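Local coordinates for aldehyde dehydrogenase (Bartonella henselae, PDB 3I44), which probably catalyses the NAD(P)+-dependent oxidation of an aldehyde to the corresponding carboxylic acid, as other members of the aldehyde dehydrogenase family do, at residues K93-E96 / I97-R101; A204-F207 / A208-L211. The protein carries 1 engineered substitution. All blocks are in the same frame, centred on the assembly; numbering follows the deposited sequence.

Contact 1: residues K93-E96 / I97-R101; sequences KILE and IYEKR
Ile97 N donates to Lys93 O at 3.0 Å, the first of four consecutive i to i+4 bonds in the last turns of the alpha-helix 84-100. Tyr98 to Ile94, Glu99 to Leu95 and Lys100 to Glu96 follow. The N-H...O angles run from 159° to 166°. Arg101 N still bonds to Ile97 O, but Arg101 itself has left helical backbone angles and sits at the N-cap position of helix 102-113.

The side chains divide by face. Lys93 and Ile97 cross obliquely, and Ile97 CD1 lies 3.9 Å from Lys93 CG. CG1 of Ile97 stands beside its own backbone N, which brings CG1 and CD1 back over Lys93 O. Ile94 and Ile97 face helix 202-213. Leu95 packs on helix 117-141, with Leu95 CD1 4.3 Å from Glu99 CG. Tyr98 OH hydrogen-bonds to Thr125 O, and Lys100 NZ forms a salt bridge with Glu213.

On the exposed side, the Lys93 chain bends at chi2 and chi3 while Glu96 stays extended beyond CG. Lys93 NZ thereby reaches Glu96 OE1 at 2.9 Å, a salt bridge in which NZ meets OE1 from above the carboxylate plane, 41° out of it.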
loop_
_atom_site.group_PDB
_atom_site.type_symbol
_atom_site.label_atom_id
_atom_site.label_comp_id
_atom_site.label_asym_id
_atom_site.label_seq_id
_atom_site.Cartn_x
_atom_site.Cartn_y
_atom_site.Cartn_z
ATOM N N LYS A 93 -4.696 -29.276 8.863
ATOM C CA LYS A 93 -5.820 -29.752 9.658
ATOM C C LYS A 93 -7.126 -29.024 9.278
ATOM O O LYS A 93 -8.179 -29.641 9.111
ATOM C CB LYS A 93 -5.513 -29.582 11.148
ATOM C CG LYS A 93 -6.544 -30.244 12.103
ATOM C CD LYS A 93 -6.863 -31.674 11.613
ATOM C CE LYS A 93 -6.958 -32.701 12.701
ATOM N NZ LYS A 93 -6.589 -34.049 12.135
ATOM N N ILE A 94 -7.027 -27.716 9.063
ATOM C CA ILE A 94 -8.161 -26.933 8.631
ATOM C C ILE A 94 -8.683 -27.476 7.291
ATOM O O ILE A 94 -9.868 -27.639 7.127
ATOM C CB ILE A 94 -7.784 -25.445 8.522
ATOM C CG1 ILE A 94 -7.639 -24.828 9.932
ATOM C CG2 ILE A 94 -8.832 -24.674 7.632
ATOM C CD1 ILE A 94 -6.980 -23.379 9.913
ATOM N N LEU A 95 -7.796 -27.722 6.329
ATOM C CA LEU A 95 -8.186 -28.281 5.053
ATOM C C LEU A 95 -8.912 -29.625 5.213
ATOM O O LEU A 95 -9.936 -29.854 4.585
ATOM C CB LEU A 95 -6.967 -28.482 4.161
ATOM C CG LEU A 95 -7.256 -29.068 2.766
ATOM C CD1 LEU A 95 -8.308 -28.208 2.005
ATOM C CD2 LEU A 95 -5.973 -29.211 1.945
ATOM N N GLU A 96 -8.338 -30.513 6.027
ATOM C CA GLU A 96 -8.943 -31.821 6.291
ATOM C C GLU A 96 -10.370 -31.667 6.832
ATOM O O GLU A 96 -11.269 -32.334 6.350
ATOM C CB GLU A 96 -8.096 -32.632 7.266
ATOM C CG GLU A 96 -8.843 -33.818 7.802
ATOM C CD GLU A 96 -8.008 -34.693 8.691
ATOM O OE1 GLU A 96 -7.048 -34.217 9.314
ATOM O OE2 GLU A 96 -8.360 -35.868 8.789
ATOM N N ILE A 97 -10.585 -30.793 7.815
ATOM C CA ILE A 97 -11.928 -30.610 8.351
ATOM C C ILE A 97 -12.827 -29.882 7.329
ATOM O O ILE A 97 -13.996 -30.194 7.200
ATOM C CB ILE A 97 -11.911 -29.903 9.738
ATOM C CG1 ILE A 97 -11.186 -30.792 10.774
ATOM C CG2 ILE A 97 -13.313 -29.570 10.166
ATOM C CD1 ILE A 97 -10.429 -30.004 11.851
ATOM N N TYR A 98 -12.264 -28.935 6.584
ATOM C CA TYR A 98 -13.000 -28.243 5.524
ATOM C C TYR A 98 -13.568 -29.212 4.512
ATOM O O TYR A 98 -14.752 -29.114 4.167
ATOM C CB TYR A 98 -12.108 -27.223 4.822
ATOM C CG TYR A 98 -12.780 -26.314 3.803
ATOM C CD1 TYR A 98 -13.249 -25.028 4.160
ATOM C CD2 TYR A 98 -12.902 -26.706 2.478
ATOM C CE1 TYR A 98 -13.828 -24.170 3.193
ATOM C CE2 TYR A 98 -13.472 -25.873 1.533
ATOM C CZ TYR A 98 -13.942 -24.610 1.895
ATOM O OH TYR A 98 -14.508 -23.821 0.917
ATOM N N GLU A 99 -12.749 -30.175 4.072
ATOM C CA GLU A 99 -13.217 -31.184 3.124
ATOM C C GLU A 99 -14.299 -32.061 3.762
ATOM O O GLU A 99 -15.317 -32.375 3.112
ATOM C CB GLU A 99 -12.084 -32.056 2.534
ATOM C CG GLU A 99 -11.183 -31.398 1.513
ATOM C CD GLU A 99 -11.879 -30.966 0.210
ATOM O OE1 GLU A 99 -13.075 -31.280 -0.014
ATOM O OE2 GLU A 99 -11.205 -30.308 -0.621
ATOM N N LYS A 100 -14.106 -32.435 5.022
ATOM C CA LYS A 100 -15.115 -33.237 5.723
ATOM C C LYS A 100 -16.455 -32.499 5.771
ATOM O O LYS A 100 -17.503 -33.111 5.642
ATOM C CB LYS A 100 -14.668 -33.625 7.136
ATOM C CG LYS A 100 -15.735 -34.448 7.924
ATOM C CD LYS A 100 -15.186 -35.018 9.232
ATOM C CE LYS A 100 -14.901 -33.899 10.226
ATOM N NZ LYS A 100 -14.576 -34.385 11.607
ATOM N N ARG A 101 -16.429 -31.176 5.870
ATOM C CA ARG A 101 -17.678 -30.427 6.000
ATOM C C ARG A 101 -18.139 -29.760 4.712
ATOM O O ARG A 101 -19.034 -28.899 4.733
ATOM C CB ARG A 101 -17.518 -29.430 7.142
ATOM C CG ARG A 101 -17.293 -30.136 8.462
ATOM C CD ARG A 101 -18.557 -30.187 9.280
ATOM N NE ARG A 101 -18.428 -29.366 10.461
ATOM C CZ ARG A 101 -19.429 -28.780 11.117
ATOM N NH1 ARG A 101 -19.132 -28.053 12.176
ATOM N NH2 ARG A 101 -20.697 -28.880 10.725
#

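Contact 2: residues A204-F207 / A208-L211; sequences AMLF and AEIL
Leu211 CD1 lies over one face of the Phe207 ring, one helical turn apart in helix 202-213. Leu211 CD1 is 3.7 Å from the Phe207 ring centroid and 25° off the ring normal, a CH-pi contact. The methyl is offset toward the rim, and the ring atom nearest to Leu211 CD1 is Phe207 CE2 at 3.4 Å. Phe207 holds CG anti to its backbone N (chi1 -174°), which directs the ring to helix 174-188, where it meets Met175, Val178, Thr179 and Val182.

The N-H groups of 208-211 bond to the carbonyls of 204-207 in alpha-helical order. Ala208 N donates to Ala204 O at 2.8 Å, and Glu209 N to Met205 O at 3.0 Å. Ile210 N bonds to Leu206 O at 2.9 Å, in the carbonyl plane. Leu211 N bonds to Phe207 O, with the donor tilted from that plane. Each of these four carbonyls thus accepts from the N-H four residues on. Side-chain carbons also lie beside the acceptors, as is usual in a helix: Ala208 CB is 3.2 Å from Met205 O, and Ile210 CG1 lies near Leu206 O.

Glu209 has the one ionisable side chain here. Its chain is extended beyond CG, and OE1 forms a salt bridge with Arg101. A long, weak ion pair joins OE2 to Lys25. Leu206 CD1 lies 4.2 Å from Glu209 OE1, an apolar neighbour beside the carboxylate. Leu206 CG and Ile210 CD1 are 4.4 Å apart, and both side chains also meet Met105 of helix 102-113.

Ala204, Ala208 and Leu211 pack on strand 221-223. Residues 204-211 form most of helix 202-213, the connection of the beta-alpha-beta unit between strands 191-195 and 221-223, an arrangement typical of the Rossmann-like NAD(P)-binding domain of aldehyde dehydrogenases.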
loop_
_atom_site.group_PDB
_atom_site.type_symbol
_atom_site.label_atom_id
_atom_site.label_comp_id
_atom_site.label_asym_id
_atom_site.label_seq_id
_atom_site.Cartn_x
_atom_site.Cartn_y
_atom_site.Cartn_z
ATOM N N ALA A 204 -19.195 -18.305 6.886
ATOM C CA ALA A 204 -18.095 -17.863 7.757
ATOM C C ALA A 204 -18.206 -18.423 9.158
ATOM O O ALA A 204 -17.221 -18.816 9.776
ATOM C CB ALA A 204 -18.016 -16.321 7.795
ATOM N N MET A 205 -19.424 -18.484 9.667
ATOM C CA MET A 205 -19.628 -19.063 11.010
ATOM C C MET A 205 -19.293 -20.551 11.006
ATOM O O MET A 205 -18.701 -21.057 11.943
ATOM C CB MET A 205 -21.067 -18.803 11.484
ATOM C CG MET A 205 -21.280 -17.309 11.665
ATOM S SD MET A 205 -22.920 -16.853 12.198
ATOM C CE MET A 205 -22.883 -17.384 13.924
ATOM N N LEU A 206 -19.666 -21.258 9.950
ATOM C CA LEU A 206 -19.251 -22.675 9.804
ATOM C C LEU A 206 -17.709 -22.778 9.663
ATOM O O LEU A 206 -17.088 -23.667 10.238
ATOM C CB LEU A 206 -19.975 -23.342 8.621
ATOM C CG LEU A 206 -19.590 -24.780 8.220
ATOM C CD1 LEU A 206 -19.666 -25.771 9.436
ATOM C CD2 LEU A 206 -20.484 -25.261 6.998
ATOM N N PHE A 207 -17.098 -21.857 8.930
ATOM C CA PHE A 207 -15.642 -21.814 8.819
ATOM C C PHE A 207 -15.029 -21.632 10.203
ATOM O O PHE A 207 -14.030 -22.287 10.547
ATOM C CB PHE A 207 -15.187 -20.709 7.870
ATOM C CG PHE A 207 -13.718 -20.713 7.598
ATOM C CD1 PHE A 207 -13.173 -21.606 6.684
ATOM C CD2 PHE A 207 -12.876 -19.842 8.250
ATOM C CE1 PHE A 207 -11.802 -21.628 6.418
ATOM C CE2 PHE A 207 -11.504 -19.842 7.986
ATOM C CZ PHE A 207 -10.975 -20.733 7.064
ATOM N N ALA A 208 -15.668 -20.789 11.016
ATOM C CA ALA A 208 -15.273 -20.637 12.416
ATOM C C ALA A 208 -15.301 -21.970 13.141
ATOM O O ALA A 208 -14.373 -22.276 13.872
ATOM C CB ALA A 208 -16.153 -19.610 13.145
ATOM N N GLU A 209 -16.379 -22.734 12.973
ATOM C CA GLU A 209 -16.458 -24.069 13.579
ATOM C C GLU A 209 -15.368 -25.004 13.073
ATOM O O GLU A 209 -14.905 -25.858 13.808
ATOM C CB GLU A 209 -17.802 -24.736 13.300
ATOM C CG GLU A 209 -18.996 -24.076 13.954
ATOM C CD GLU A 209 -20.303 -24.807 13.597
ATOM O OE1 GLU A 209 -20.320 -26.039 13.567
ATOM O OE2 GLU A 209 -21.297 -24.163 13.287
ATOM N N ILE A 210 -15.032 -24.906 11.786
ATOM C CA ILE A 210 -13.919 -25.682 11.233
ATOM C C ILE A 210 -12.627 -25.383 11.998
ATOM O O ILE A 210 -11.941 -26.316 12.436
ATOM C CB ILE A 210 -13.807 -25.490 9.735
ATOM C CG1 ILE A 210 -15.016 -26.168 9.075
ATOM C CG2 ILE A 210 -12.502 -26.126 9.143
ATOM C CD1 ILE A 210 -15.315 -25.725 7.626
ATOM N N LEU A 211 -12.348 -24.096 12.237
ATOM C CA LEU A 211 -11.105 -23.659 12.866
ATOM C C LEU A 211 -11.082 -24.078 14.340
ATOM O O LEU A 211 -10.067 -24.465 14.889
ATOM C CB LEU A 211 -10.904 -22.133 12.745
ATOM C CG LEU A 211 -10.012 -21.728 11.568
ATOM C CD1 LEU A 211 -10.572 -22.247 10.236
ATOM C CD2 LEU A 211 -9.841 -20.207 11.544
#

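Contact 1 comes first along the chain, at the end of helix 84-100. Contact 2 follows in helix 202-213, with helices 102-113, 117-141 and 174-188 between them in sequence. Their centres are about 10 Å apart, and the two helices pack directly. Ile97 CG2 meets Ile210 CG2 at 3.7 Å. Arg101, at the end of contact 1, reaches Glu209 by charge, and Arg101 CZ lies 3.5 Å from Leu206 CD1. Both helices also touch helix 174-188. Helix 202-213 packs on strand 221-223 through Ala204, Ala208 and Leu211, and on contact 1 through Leu206 and Ile210. It thus links the beta-alpha-beta unit to the partly exposed helix 84-100.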